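Local coordinates for enoyl-CoA hydratase/carnithine racemase (Magnetospirillum magneticum, PDB 4NEK) that is a putative crotonase-family enzyme that probably acts on enoyl-CoA thioesters, perhaps shifting their double bond as a delta(3)-delta(2)-enoyl-CoA isomerase, at the interface of chains A and B. Sequence-based numbering; all coordinates share one arbitrary frame. Chains: chain A/B, Enoyl-CoA hydratase/carnithine racemase.

Contact 1: the interface of chains A and B. Residues chain A 215-216, 219; chain B 85, 88-89, 112.
A:Met216, a selenomethionine, drives its methyl group against the backbone of B:Ala88 and B:Gly89, where helix 79-88 of chain B ends. The fit is tight: methyl CE of A:Met216 lies 3.2 Å from N of B:Gly89 and 3.4 Å from CA of B:Gly89, the latter shorter than usual for two carbons. Next to it, CB of B:Ala88 comes within 3.8 Å of the same CE of A:Met216. The chain of A:Met216 reaches there by a bend at its second torsion (chi2 -60°), and its selenium passes beside CG of B:Arg85.

A second kind of contact is made by B:Arg85, whose long chain lies alongside A:Leu219, the two running in opposite directions. The branch tip CD1 of A:Leu219 meets the aliphatic CG of B:Arg85 at 3.8 Å. Further out, the guanidinium is turned across its extended chain (chi4 -94°), which presents a flat face to A:Leu219; CB of that leucine lies over this face, toward its rim, 3.6 Å from NH2 of B:Arg85. The carbonyl O of A:Met216 is 3.7 Å from NH1 of B:Arg85, too far for a hydrogen bond, although the opposite polarities would probably attract weakly.

The aromatic contact is smaller. CD1 of A:Ile215 approaches the imidazole of B:His112 at its edge, in the ring plane, and CG1 of A:Ile215 stands 3.9 Å from CE1 of B:His112. CB of B:Ala88 rests over one face of that ring, toward its rim, 3.7 Å above the plane, so one alanine methyl backs the histidine and also touches the selenomethionine.

With the measured contacts apolar or van der Waals in kind, the patch probably depends mainly on shape. It seats the start of helix 215-230 on the neighbouring subunit, probably helping to hold subunits together within the hexameric assembly.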
# COMPACT_ATOMS: atom_id res chain seq x y z
N ILE A 215 1.49 7.94 -30.05
CA ILE A 215 0.45 6.99 -29.86
C ILE A 215 -0.12 6.49 -31.20
O ILE A 215 -0.38 5.30 -31.33
CB ILE A 215 -0.64 7.56 -28.90
CG1 ILE A 215 -1.58 6.44 -28.40
CG2 ILE A 215 -1.45 8.65 -29.56
CD1 ILE A 215 -0.84 5.34 -27.66
N MSE A 216 -0.32 7.38 -32.17
CA MSE A 216 -0.91 6.97 -33.45
C MSE A 216 0.01 6.00 -34.12
O MSE A 216 -0.45 5.03 -34.72
CB MSE A 216 -1.24 8.13 -34.35
CG MSE A 216 -2.19 9.14 -33.74
SE MSE A 216 -3.99 8.45 -33.22
CE MSE A 216 -4.66 9.73 -31.90
N LEU A 219 -0.49 2.62 -32.55
CA LEU A 219 -1.76 2.01 -32.98
C LEU A 219 -1.61 1.34 -34.33
O LEU A 219 -2.06 0.22 -34.54
CB LEU A 219 -2.86 3.05 -33.08
CG LEU A 219 -3.32 3.59 -31.73
CD1 LEU A 219 -4.34 4.71 -31.90
CD2 LEU A 219 -3.92 2.48 -30.89
N ARG B 85 -8.91 5.60 -32.33
CA ARG B 85 -8.19 6.84 -32.71
C ARG B 85 -8.94 8.09 -32.29
O ARG B 85 -8.33 9.04 -31.82
CB ARG B 85 -7.86 6.87 -34.18
CG ARG B 85 -6.81 5.82 -34.52
CD ARG B 85 -6.54 5.71 -36.01
NE ARG B 85 -5.58 4.65 -36.26
CZ ARG B 85 -4.26 4.81 -36.37
NH1 ARG B 85 -3.71 6.01 -36.29
NH2 ARG B 85 -3.47 3.75 -36.54
N ALA B 88 -8.15 8.32 -28.46
CA ALA B 88 -6.75 8.58 -28.25
C ALA B 88 -6.38 9.99 -28.70
O ALA B 88 -5.60 10.63 -28.04
CB ALA B 88 -5.92 7.59 -29.00
N GLY B 89 -6.99 10.49 -29.78
CA GLY B 89 -6.71 11.84 -30.26
C GLY B 89 -7.62 12.94 -29.75
O GLY B 89 -7.49 14.09 -30.16
N HIS B 112 -6.45 6.01 -22.29
CA HIS B 112 -6.68 7.23 -23.02
C HIS B 112 -7.66 8.15 -22.31
O HIS B 112 -7.86 9.26 -22.77
CB HIS B 112 -7.20 6.90 -24.40
CG HIS B 112 -6.33 5.94 -25.12
ND1 HIS B 112 -5.07 6.27 -25.56
CD2 HIS B 112 -6.50 4.63 -25.40
CE1 HIS B 112 -4.50 5.22 -26.10
NE2 HIS B 112 -5.35 4.20 -26.01

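Contact 2: the interface of chains A and B. Residues chain A 200, 203-204, 207, 222, 225-226, 229; chain B 133-135.
Helices 198-208 and 215-230 of chain A receive the loop B:Ile133 to B:Pro135 between them. B:Val134 is the plug, with 112 Å² of its surface hidden. Its two methyls part (chi1 -55°): CG1 points into the groove between the helices, touching A:Ile204 on one, 3.9 Å from its CG1, and A:Val225 and A:Cys229 on the other, whereas CG2 rests 3.8 Å from CA of A:Phe226, also on helix 215-230.

A:Phe226 swings its ring anti to its backbone N (chi1 -168°), alongside the loop. The carbonyl O of B:Val134 approaches CD2 of A:Phe226 at 3.3 Å, while CD1 of B:Ile133 meets CE2 of A:Phe226 at 3.7 Å. An alanine here would probably leave a gap beside the loop, with the tip of B:Ile133 and the CG2 branch of B:Val134 deprived of their ring contacts.

Opposite, CG1 of A:Ile204 packs on CD of B:Pro135 at 3.7 Å, and CG2 of A:Ile200 touches the carbonyl O of B:Ile133 at 3.4 Å. The carbonyl O of B:Pro135 sits 3.5 Å from the carboxylate carbon CD of A:Glu222, a pairing that brings no evident attraction and might be mildly repulsive if the acid is ionised.

The loop runs straight on into a glutamate, the likely counterpart of the catalytic acid of related isomerases; this socket may therefore steady an active-site segment as well as join subunits.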
# COMPACT_ATOMS: atom_id res chain seq x y z
N ILE A 200 2.49 -15.98 -31.35
CA ILE A 200 1.80 -14.79 -30.88
C ILE A 200 2.45 -14.19 -29.62
O ILE A 200 2.66 -12.97 -29.51
CB ILE A 200 0.37 -15.10 -30.49
CG1 ILE A 200 -0.35 -15.85 -31.59
CG2 ILE A 200 -0.36 -13.80 -30.14
CD1 ILE A 200 -0.34 -15.15 -32.93
N GLN A 203 5.36 -12.10 -30.26
CA GLN A 203 5.02 -10.81 -30.86
C GLN A 203 4.55 -9.84 -29.77
O GLN A 203 4.83 -8.64 -29.82
CB GLN A 203 3.88 -10.99 -31.87
CG GLN A 203 4.25 -11.73 -33.13
CD GLN A 203 5.34 -11.01 -33.89
OE1 GLN A 203 5.22 -9.83 -34.18
NE2 GLN A 203 6.41 -11.71 -34.21
N ILE A 204 3.78 -10.36 -28.82
CA ILE A 204 3.32 -9.54 -27.72
C ILE A 204 4.51 -8.99 -26.91
O ILE A 204 4.56 -7.81 -26.62
CB ILE A 204 2.35 -10.31 -26.81
CG1 ILE A 204 1.04 -10.51 -27.58
CG2 ILE A 204 2.07 -9.53 -25.54
CD1 ILE A 204 0.01 -11.32 -26.83
N LEU A 207 6.29 -6.32 -28.94
CA LEU A 207 5.59 -5.03 -28.90
C LEU A 207 5.76 -4.33 -27.55
O LEU A 207 6.04 -3.14 -27.47
CB LEU A 207 4.12 -5.24 -29.19
CG LEU A 207 3.79 -5.49 -30.67
CD1 LEU A 207 2.38 -6.04 -30.75
CD2 LEU A 207 3.94 -4.25 -31.51
N GLU A 222 0.59 -1.88 -33.88
CA GLU A 222 -0.10 -3.00 -33.28
C GLU A 222 -1.06 -3.59 -34.29
O GLU A 222 -1.15 -4.81 -34.44
CB GLU A 222 -0.91 -2.59 -32.06
CG GLU A 222 -0.09 -2.29 -30.82
CD GLU A 222 -0.91 -1.72 -29.66
OE1 GLU A 222 -2.03 -1.19 -29.92
OE2 GLU A 222 -0.43 -1.77 -28.50
N VAL A 225 0.48 -5.88 -36.99
CA VAL A 225 0.72 -7.23 -36.46
C VAL A 225 -0.62 -7.97 -36.25
O VAL A 225 -0.79 -9.11 -36.69
CB VAL A 225 1.43 -7.17 -35.12
CG1 VAL A 225 1.58 -8.57 -34.55
CG2 VAL A 225 2.77 -6.48 -35.27
N PHE A 226 -1.57 -7.28 -35.63
CA PHE A 226 -2.89 -7.85 -35.36
C PHE A 226 -3.53 -8.42 -36.61
O PHE A 226 -4.10 -9.50 -36.59
CB PHE A 226 -3.77 -6.75 -34.77
CG PHE A 226 -5.06 -7.22 -34.17
CD1 PHE A 226 -6.15 -7.51 -34.98
CD2 PHE A 226 -5.23 -7.27 -32.80
CE1 PHE A 226 -7.38 -7.89 -34.43
CE2 PHE A 226 -6.45 -7.66 -32.24
CZ PHE A 226 -7.53 -7.94 -33.06
N CYS A 229 -2.47 -11.81 -37.36
CA CYS A 229 -3.06 -12.79 -36.45
C CYS A 229 -4.43 -13.30 -36.80
O CYS A 229 -4.80 -14.44 -36.47
CB CYS A 229 -3.17 -12.21 -35.04
SG CYS A 229 -1.55 -11.72 -34.39
N ILE B 133 -4.33 -13.63 -30.45
CA ILE B 133 -4.10 -12.32 -31.03
C ILE B 133 -3.26 -11.43 -30.11
O ILE B 133 -2.92 -11.81 -29.01
CB ILE B 133 -5.43 -11.66 -31.39
CG1 ILE B 133 -6.29 -11.47 -30.16
CG2 ILE B 133 -6.17 -12.55 -32.39
CD1 ILE B 133 -7.59 -10.74 -30.44
N VAL B 134 -2.95 -10.23 -30.59
CA VAL B 134 -2.19 -9.28 -29.84
C VAL B 134 -3.04 -8.13 -29.33
O VAL B 134 -4.15 -7.89 -29.79
CB VAL B 134 -1.02 -8.71 -30.66
CG1 VAL B 134 -0.15 -9.85 -31.20
CG2 VAL B 134 -1.51 -7.77 -31.77
N PRO B 135 -2.51 -7.41 -28.34
CA PRO B 135 -3.25 -6.32 -27.76
C PRO B 135 -3.31 -5.15 -28.68
O PRO B 135 -2.41 -4.90 -29.49
CB PRO B 135 -2.41 -5.94 -26.54
CG PRO B 135 -1.55 -7.09 -26.27
CD PRO B 135 -1.26 -7.68 -27.61

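The C-alpha centres of contact 1 and contact 2 lie about 17 Å apart, joined by helix 215-230 of chain A: its first turns supply contact 1 and its later turns contact 2, where helix 198-208 joins in. Chain B answers with separate segments, helix 79-88 with the residue that follows it and the 3-10 helix 110-112 for contact 1, and the loop at residues 133-135 for contact 2. One helix anchored at two stations should resist tilting on its neighbour. The whole interface departs from an exact two-fold, as would suit subunits arranged around a cyclic trimer, the unit from which crotonase-family hexamers are commonly built.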